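Local atomic coordinates of purine nucleoside phosphorylase (PDB entry 3KHS), a protein that probably catalyses the phosphorolysis of purine nucleosides, cleaving the glycosidic bond with phosphate to release free base and pentose 1-phosphate in purine salvage. Residues V105-T111 / M230-V235; T166-Y170 / K278-E282; S173-L178 / L274-K278. All coordinates share one frame. Numbering follows the deposited sequence.

Contact 1 (V105-T111 / M230-V235)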
loop_
_atom_site.group_PDB
_atom_site.type_symbol
_atom_site.label_atom_id
_atom_site.label_comp_id
_atom_site.label_asym_id
_atom_site.label_seq_id
_atom_site.Cartn_x
_atom_site.Cartn_y
_atom_site.Cartn_z
ATOM N N VAL B 105 9.294 -28.037 -10.463
ATOM C CA VAL B 105 10.176 -27.762 -9.336
ATOM C C VAL B 105 9.451 -28.019 -8.024
ATOM O O VAL B 105 8.284 -27.704 -7.870
ATOM C CB VAL B 105 10.715 -26.326 -9.328
ATOM C CG1 VAL B 105 11.564 -26.122 -8.080
ATOM C CG2 VAL B 105 11.573 -26.081 -10.555
ATOM N N LYS B 106 10.158 -28.615 -7.076
ATOM C CA LYS B 106 9.559 -28.920 -5.781
ATOM C C LYS B 106 10.120 -28.065 -4.660
ATOM O O LYS B 106 9.431 -27.787 -3.694
ATOM C CB LYS B 106 9.716 -30.420 -5.476
ATOM C CG LYS B 106 8.753 -31.260 -6.293
ATOM C CD LYS B 106 9.101 -32.733 -6.199
ATOM C CE LYS B 106 8.138 -33.616 -7.003
ATOM N NZ LYS B 106 8.424 -35.084 -6.801
ATOM N N ILE B 107 11.364 -27.632 -4.815
ATOM C CA ILE B 107 12.004 -26.800 -3.811
ATOM C C ILE B 107 12.636 -25.583 -4.473
ATOM O O ILE B 107 13.247 -25.697 -5.539
ATOM C CB ILE B 107 13.094 -27.582 -3.063
ATOM C CG1 ILE B 107 12.460 -28.758 -2.311
ATOM C CG2 ILE B 107 13.843 -26.652 -2.119
ATOM C CD1 ILE B 107 13.486 -29.749 -1.747
ATOM N N VAL B 108 12.463 -24.418 -3.860
ATOM C CA VAL B 108 13.053 -23.207 -4.415
ATOM C C VAL B 108 13.977 -22.537 -3.380
ATOM O O VAL B 108 13.590 -22.324 -2.229
ATOM C CB VAL B 108 11.965 -22.212 -4.861
ATOM C CG1 VAL B 108 12.602 -20.884 -5.311
ATOM C CG2 VAL B 108 11.134 -22.817 -5.996
ATOM N N VAL B 109 15.207 -22.237 -3.789
ATOM C CA VAL B 109 16.182 -21.587 -2.907
ATOM C C VAL B 109 16.372 -20.156 -3.445
ATOM O O VAL B 109 16.900 -19.963 -4.552
ATOM C CB VAL B 109 17.560 -22.301 -2.940
ATOM C CG1 VAL B 109 18.539 -21.586 -1.992
ATOM C CG2 VAL B 109 17.432 -23.787 -2.538
ATOM N N LEU B 110 15.945 -19.168 -2.659
ATOM C CA LEU B 110 16.038 -17.756 -3.035
ATOM C C LEU B 110 17.148 -17.039 -2.268
ATOM O O LEU B 110 17.397 -17.324 -1.105
ATOM C CB LEU B 110 14.737 -17.012 -2.702
ATOM C CG LEU B 110 13.262 -17.380 -2.969
ATOM C CD1 LEU B 110 12.849 -16.972 -4.341
ATOM C CD2 LEU B 110 13.024 -18.846 -2.713
ATOM N N THR B 111 17.802 -16.098 -2.924
ATOM C CA THR B 111 18.838 -15.302 -2.295
ATOM C C THR B 111 18.548 -13.839 -2.635
ATOM O O THR B 111 17.854 -13.552 -3.627
ATOM C CB THR B 111 20.231 -15.646 -2.833
ATOM O OG1 THR B 111 20.293 -15.340 -4.233
ATOM C CG2 THR B 111 20.552 -17.111 -2.585
ATOM N N MET B 230 5.249 -25.448 -3.598
ATOM C CA MET B 230 6.695 -25.661 -3.518
ATOM C C MET B 230 7.213 -25.262 -2.148
ATOM O O MET B 230 6.575 -24.483 -1.436
ATOM C CB MET B 230 7.434 -24.878 -4.622
ATOM C CG MET B 230 7.204 -25.395 -6.051
ATOM S SD MET B 230 7.898 -24.340 -7.361
ATOM C CE MET B 230 6.960 -22.839 -7.033
ATOM N N ARG B 231 8.351 -25.833 -1.776
ATOM C CA ARG B 231 8.952 -25.538 -0.486
ATOM C C ARG B 231 9.998 -24.452 -0.692
ATOM O O ARG B 231 10.750 -24.478 -1.670
ATOM C CB ARG B 231 9.570 -26.812 0.099
ATOM C CG ARG B 231 8.546 -27.893 0.377
ATOM C CD ARG B 231 9.222 -29.217 0.630
ATOM N NE ARG B 231 9.883 -29.271 1.929
ATOM C CZ ARG B 231 10.878 -30.104 2.209
ATOM N NH1 ARG B 231 11.321 -30.944 1.278
ATOM N NH2 ARG B 231 11.432 -30.103 3.413
ATOM N N CYS B 232 10.044 -23.504 0.235
ATOM C CA CYS B 232 10.981 -22.384 0.123
ATOM C C CYS B 232 12.047 -22.206 1.184
ATOM O O CYS B 232 11.833 -22.451 2.369
ATOM C CB CYS B 232 10.203 -21.079 0.060
ATOM S SG CYS B 232 8.934 -21.080 -1.183
ATOM N N LEU B 233 13.199 -21.751 0.720
ATOM C CA LEU B 233 14.321 -21.423 1.568
ATOM C C LEU B 233 14.830 -20.108 0.984
ATOM O O LEU B 233 14.983 -19.977 -0.231
ATOM C CB LEU B 233 15.398 -22.468 1.485
ATOM C CG LEU B 233 16.746 -21.955 1.980
ATOM C CD1 LEU B 233 16.633 -21.606 3.475
ATOM C CD2 LEU B 233 17.851 -22.994 1.696
ATOM N N ALA B 234 15.055 -19.124 1.842
ATOM C CA ALA B 234 15.565 -17.840 1.379
ATOM C C ALA B 234 16.696 -17.399 2.292
ATOM O O ALA B 234 16.581 -17.494 3.511
ATOM C CB ALA B 234 14.454 -16.818 1.378
ATOM N N VAL B 235 17.790 -16.940 1.696
ATOM C CA VAL B 235 18.947 -16.467 2.449
ATOM C C VAL B 235 19.312 -15.038 1.997
ATOM O O VAL B 235 19.586 -14.810 0.819
ATOM C CB VAL B 235 20.185 -17.392 2.208
ATOM C CG1 VAL B 235 21.431 -16.808 2.902
ATOM C CG2 VAL B 235 19.916 -18.804 2.744
#
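V105 opens the contact before the strand begins: its CB lies 4.0 Å from SD of M230, whose flexible thioether also reaches CG2 of V108 at 3.8 Å. K106 is exposed and its CA-to-CB bond points away from the other strand, a place that suits a lysine, yet its backbone O accepts the first hydrogen bond, from R231 N at 2.9 Å. From I107 onward the chains are parallel strands in register, I107 beside R231 through T111 beside V235. V108 is hydrogen-bonded through N to R231 O (2.8 Å) and through O to L233 N (3.0 Å); L110 repeats this with L233 O (2.7 Å to its N) and V235 N (2.9 Å to its O). Beta-branched I107, V108, V109 and T111 suit this extended backbone. T111 turns its hydroxyl to the backbone of V27 and G29. The pair lies inside the mixed central sheet, with strand 24-28 along the other edge of 107-111. I107, V109, L233 and V235 belong to the face covered by helix 257-279; V108, L110 and C232 face helices 95-102 and 219-227.

Contact 2 (T166-Y170 / K278-E282)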
loop_
_atom_site.group_PDB
_atom_site.type_symbol
_atom_site.label_atom_id
_atom_site.label_comp_id
_atom_site.label_asym_id
_atom_site.label_seq_id
_atom_site.Cartn_x
_atom_site.Cartn_y
_atom_site.Cartn_z
ATOM N N THR B 166 12.548 -27.417 7.888
ATOM C CA THR B 166 13.614 -28.369 7.569
ATOM C C THR B 166 14.698 -27.745 6.700
ATOM O O THR B 166 15.888 -27.897 6.971
ATOM C CB THR B 166 13.059 -29.630 6.819
ATOM O OG1 THR B 166 12.135 -30.319 7.672
ATOM C CG2 THR B 166 14.198 -30.584 6.393
ATOM N N LEU B 167 14.301 -27.052 5.635
ATOM C CA LEU B 167 15.300 -26.431 4.766
ATOM C C LEU B 167 16.132 -25.417 5.553
ATOM O O LEU B 167 17.333 -25.262 5.298
ATOM C CB LEU B 167 14.631 -25.769 3.567
ATOM C CG LEU B 167 13.816 -26.750 2.729
ATOM C CD1 LEU B 167 12.990 -25.975 1.762
ATOM C CD2 LEU B 167 14.725 -27.715 1.996
ATOM N N ARG B 168 15.501 -24.748 6.520
ATOM C CA ARG B 168 16.222 -23.795 7.342
ATOM C C ARG B 168 17.296 -24.532 8.141
ATOM O O ARG B 168 18.456 -24.108 8.169
ATOM C CB ARG B 168 15.272 -23.072 8.291
ATOM C CG ARG B 168 14.536 -21.969 7.623
ATOM C CD ARG B 168 13.177 -21.817 8.200
ATOM N NE ARG B 168 13.245 -21.501 9.603
ATOM C CZ ARG B 168 12.177 -21.334 10.366
ATOM N NH1 ARG B 168 10.960 -21.458 9.850
ATOM N NH2 ARG B 168 12.329 -21.036 11.642
ATOM N N LYS B 169 16.915 -25.638 8.782
ATOM C CA LYS B 169 17.876 -26.421 9.561
ATOM C C LYS B 169 19.044 -26.790 8.690
ATOM O O LYS B 169 20.187 -26.660 9.095
ATOM C CB LYS B 169 17.233 -27.695 10.133
ATOM C CG LYS B 169 16.224 -27.401 11.238
ATOM C CD LYS B 169 15.606 -28.650 11.788
ATOM C CE LYS B 169 14.522 -28.322 12.798
ATOM N NZ LYS B 169 13.597 -29.501 12.955
ATOM N N TYR B 170 18.771 -27.245 7.480
ATOM C CA TYR B 170 19.860 -27.598 6.580
ATOM C C TYR B 170 20.760 -26.390 6.338
ATOM O O TYR B 170 21.983 -26.507 6.332
ATOM C CB TYR B 170 19.317 -28.091 5.232
ATOM C CG TYR B 170 18.515 -29.375 5.286
ATOM C CD1 TYR B 170 18.775 -30.345 6.257
ATOM C CD2 TYR B 170 17.559 -29.660 4.308
ATOM C CE1 TYR B 170 18.112 -31.567 6.256
ATOM C CE2 TYR B 170 16.889 -30.883 4.291
ATOM C CZ TYR B 170 17.171 -31.837 5.268
ATOM O OH TYR B 170 16.533 -33.066 5.255
ATOM N N LYS B 278 22.523 -31.681 1.015
ATOM C CA LYS B 278 21.679 -32.201 2.101
ATOM C C LYS B 278 20.247 -32.472 1.633
ATOM O O LYS B 278 19.555 -33.330 2.190
ATOM C CB LYS B 278 21.634 -31.212 3.278
ATOM C CG LYS B 278 22.977 -31.001 3.943
ATOM C CD LYS B 278 22.984 -29.798 4.860
ATOM C CE LYS B 278 24.234 -29.782 5.712
ATOM N NZ LYS B 278 24.250 -30.959 6.661
ATOM N N ILE B 279 19.798 -31.723 0.626
ATOM C CA ILE B 279 18.458 -31.884 0.073
ATOM C C ILE B 279 18.341 -33.170 -0.745
ATOM O O ILE B 279 17.307 -33.837 -0.718
ATOM C CB ILE B 279 18.095 -30.694 -0.841
ATOM C CG1 ILE B 279 18.022 -29.411 -0.021
ATOM C CG2 ILE B 279 16.766 -30.946 -1.527
ATOM C CD1 ILE B 279 17.694 -28.166 -0.842
ATOM N N ARG B 280 19.401 -33.508 -1.475
ATOM C CA ARG B 280 19.418 -34.705 -2.305
ATOM C C ARG B 280 19.050 -35.964 -1.515
ATOM O O ARG B 280 18.828 -37.027 -2.087
ATOM C CB ARG B 280 20.797 -34.861 -2.953
ATOM C CG ARG B 280 20.958 -36.122 -3.773
ATOM C CD ARG B 280 22.252 -36.116 -4.572
ATOM N NE ARG B 280 23.419 -35.712 -3.786
ATOM C CZ ARG B 280 23.763 -36.229 -2.610
ATOM N NH1 ARG B 280 23.029 -37.189 -2.054
ATOM N NH2 ARG B 280 24.852 -35.782 -1.988
ATOM N N GLY B 281 18.970 -35.836 -0.196
ATOM C CA GLY B 281 18.604 -36.972 0.626
ATOM C C GLY B 281 17.105 -37.046 0.861
ATOM O O GLY B 281 16.642 -37.888 1.636
ATOM N N GLU B 282 16.345 -36.166 0.207
ATOM C CA GLU B 282 14.889 -36.155 0.354
ATOM C C GLU B 282 14.146 -35.613 -0.887
ATOM O O GLU B 282 13.636 -34.488 -0.887
ATOM C CB GLU B 282 14.477 -35.358 1.614
ATOM C CG GLU B 282 14.626 -33.823 1.538
ATOM C CD GLU B 282 13.909 -33.084 2.680
ATOM O OE1 GLU B 282 12.672 -33.185 2.813
ATOM O OE2 GLU B 282 14.590 -32.394 3.454
#
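Two peripheral helices of this alpha/beta phosphorylase fold meet here, one of them at its C-terminal end. Residues 166-170 form a full helical turn, with Y170 N hydrogen-bonded to T166 O at 3.0 Å. The other partner is the last part of helix 257-279, followed by a type I beta turn from I279 to E282 in which E282 N is hydrogen-bonded to I279 O at 2.7 Å. The backbones come closest at Y170 and K278, whose CA atoms are 6.7 Å apart, and the turn brings E282 back toward the first helix.

Y170 dominates the interface because a tyrosine offers both an apolar ring and a polar tip. K278 CB lies over one face of the ring, and farther out K278 CD comes within 3.7 Å of Y170 O. Deeper in, L167 CD2 packs on I279 CD1 at 4.1 Å; these two branched aliphatic residues are buried and also touch I107 of the central sheet. T166 sits at the margin, its CG2 3.5 Å from E282 OE2. The glutamate is well placed to serve two partners, since its OE1 forms a salt bridge with R231 of strand 231-241, which also pairs with D164. Its other oxygen, OE2, although less surely placed in the model, accepts a hydrogen bond from Y170 OH at 2.7 Å.

Contact 3 (S173-L178 / L274-K278)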
loop_
_atom_site.group_PDB
_atom_site.type_symbol
_atom_site.label_atom_id
_atom_site.label_comp_id
_atom_site.label_asym_id
_atom_site.label_seq_id
_atom_site.Cartn_x
_atom_site.Cartn_y
_atom_site.Cartn_z
ATOM N N SER B 173 22.893 -25.491 9.564
ATOM C CA SER B 173 23.885 -26.536 9.733
ATOM C C SER B 173 24.968 -26.459 8.649
ATOM O O SER B 173 26.163 -26.684 8.899
ATOM C CB SER B 173 23.157 -27.887 9.684
ATOM O OG SER B 173 24.047 -28.933 9.340
ATOM N N ALA B 174 24.549 -26.140 7.437
ATOM C CA ALA B 174 25.497 -26.033 6.344
ATOM C C ALA B 174 26.440 -24.870 6.600
ATOM O O ALA B 174 27.613 -24.913 6.235
ATOM C CB ALA B 174 24.755 -25.827 5.034
ATOM N N ALA B 175 25.908 -23.826 7.228
ATOM C CA ALA B 175 26.679 -22.635 7.550
ATOM C C ALA B 175 27.715 -23.022 8.598
ATOM O O ALA B 175 28.902 -22.713 8.450
ATOM C CB ALA B 175 25.759 -21.545 8.088
ATOM N N ARG B 176 27.261 -23.695 9.653
ATOM C CA ARG B 176 28.158 -24.149 10.708
ATOM C C ARG B 176 29.266 -24.958 10.053
ATOM O O ARG B 176 30.453 -24.652 10.178
ATOM C CB ARG B 176 27.414 -25.047 11.696
ATOM C CG ARG B 176 28.325 -25.837 12.634
ATOM C CD ARG B 176 27.552 -26.928 13.368
ATOM N NE ARG B 176 26.820 -27.802 12.442
ATOM C CZ ARG B 176 27.381 -28.701 11.630
ATOM N NH1 ARG B 176 28.702 -28.873 11.617
ATOM N NH2 ARG B 176 26.618 -29.425 10.811
ATOM N N GLU B 177 28.853 -25.985 9.332
ATOM C CA GLU B 177 29.757 -26.881 8.638
ATOM C C GLU B 177 30.781 -26.154 7.775
ATOM O O GLU B 177 31.895 -26.642 7.586
ATOM C CB GLU B 177 28.905 -27.804 7.786
ATOM C CG GLU B 177 29.507 -29.111 7.373
ATOM C CD GLU B 177 28.433 -30.043 6.810
ATOM O OE1 GLU B 177 27.379 -30.222 7.485
ATOM O OE2 GLU B 177 28.653 -30.585 5.700
ATOM N N LEU B 178 30.412 -24.996 7.232
ATOM C CA LEU B 178 31.343 -24.239 6.386
ATOM C C LEU B 178 32.150 -23.217 7.177
ATOM O O LEU B 178 32.996 -22.520 6.611
ATOM C CB LEU B 178 30.605 -23.531 5.241
ATOM C CG LEU B 178 30.029 -24.417 4.125
ATOM C CD1 LEU B 178 28.780 -23.757 3.581
ATOM C CD2 LEU B 178 31.066 -24.665 3.014
ATOM N N LEU B 274 26.145 -26.767 -0.599
ATOM C CA LEU B 274 26.085 -27.710 0.514
ATOM C C LEU B 274 24.637 -27.989 0.882
ATOM O O LEU B 274 24.291 -29.110 1.251
ATOM C CB LEU B 274 26.830 -27.169 1.743
ATOM C CG LEU B 274 27.662 -28.164 2.578
ATOM C CD1 LEU B 274 27.947 -27.518 3.925
ATOM C CD2 LEU B 274 26.933 -29.515 2.775
ATOM N N VAL B 275 23.793 -26.969 0.780
ATOM C CA VAL B 275 22.374 -27.107 1.120
ATOM C C VAL B 275 21.691 -28.050 0.126
ATOM O O VAL B 275 20.834 -28.859 0.488
ATOM C CB VAL B 275 21.660 -25.714 1.104
ATOM C CG1 VAL B 275 20.164 -25.883 1.147
ATOM C CG2 VAL B 275 22.104 -24.895 2.299
ATOM N N ILE B 276 22.085 -27.936 -1.132
ATOM C CA ILE B 276 21.514 -28.763 -2.169
ATOM C C ILE B 276 21.962 -30.206 -1.938
ATOM O O ILE B 276 21.212 -31.146 -2.202
ATOM C CB ILE B 276 21.943 -28.251 -3.568
ATOM C CG1 ILE B 276 21.204 -26.939 -3.866
ATOM C CG2 ILE B 276 21.679 -29.311 -4.635
ATOM C CD1 ILE B 276 21.549 -26.291 -5.206
ATOM N N GLU B 277 23.174 -30.387 -1.427
ATOM C CA GLU B 277 23.644 -31.739 -1.161
ATOM C C GLU B 277 22.769 -32.387 -0.088
ATOM O O GLU B 277 22.316 -33.509 -0.262
ATOM C CB GLU B 277 25.100 -31.737 -0.709
ATOM C CG GLU B 277 25.738 -33.112 -0.731
ATOM C CD GLU B 277 27.161 -33.087 -0.213
ATOM O OE1 GLU B 277 27.918 -32.161 -0.593
ATOM O OE2 GLU B 277 27.522 -34.001 0.569
ATOM N N LYS B 278 22.523 -31.681 1.015
ATOM C CA LYS B 278 21.679 -32.201 2.101
ATOM C C LYS B 278 20.247 -32.472 1.633
ATOM O O LYS B 278 19.555 -33.330 2.190
ATOM C CB LYS B 278 21.634 -31.212 3.278
ATOM C CG LYS B 278 22.977 -31.001 3.943
ATOM C CD LYS B 278 22.984 -29.798 4.860
ATOM C CE LYS B 278 24.234 -29.782 5.712
ATOM N NZ LYS B 278 24.250 -30.959 6.661
#
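The striking feature is a small charged network on the outer side of a helix pair, with a single lysine spanning the gap. K278 NZ makes a long, weak salt bridge with E177 OE1 at 3.3 Å and an equally weak hydrogen bond to S173 OG at 3.4 Å. R176 joins from the same helix as its partners: its NH2 donates to S173 OG at 3.0 Å and pairs with E177 OE1 at 3.5 Å. S173 and E177 are four residues apart, about one helical turn, so both can meet the same ammonium group.

The short segments cross at 125°, with their axes 10.0 Å apart at closest approach. A174 lies at the nearest point, its CA 6.1 Å from that of L274. A methyl group is small enough to let the larger side chains of the other helix close in: A174 CB meets L274 CD1 at 3.8 Å and V275 CG2 at 3.9 Å, and K278 CE passes it at 4.0 Å. L178, one turn further on, adds its CG against L274 CD1 at 3.7 Å. L271 and A270, earlier on helix 257-279, extend this packing on A174 and L178.

Lysine suits its place because its long methylene chain can lie along the apolar surface while NZ reaches polar partners. With its polar links long or weak and its charges near the surface, the contact implies close apolar packing edged by modest electrostatic attraction.

Overall arrangement
The three contacts run outward from the middle of the fold: contact 1 is centred about 7 Å from the centre of the chain, contacts 2 and 3 about 17 and 18 Å. Contacts 2 and 3, with centres about 9 Å apart, are successive parts of one pairing between helices 165-178 and 257-279, and K278 belongs to both. This pair is fastened to the sheet of contact 1 by R231 NH1 and E282 OE1, a 3.0 Å salt bridge, and by packing of I107 CD1 on I279 CG2 at 3.5 Å. One turn earlier on helix 257-279, V275 CG1 of contact 3 rests 3.7 Å from L233 CD2. Together they join sheet and helical layer within one subunit of the trimer.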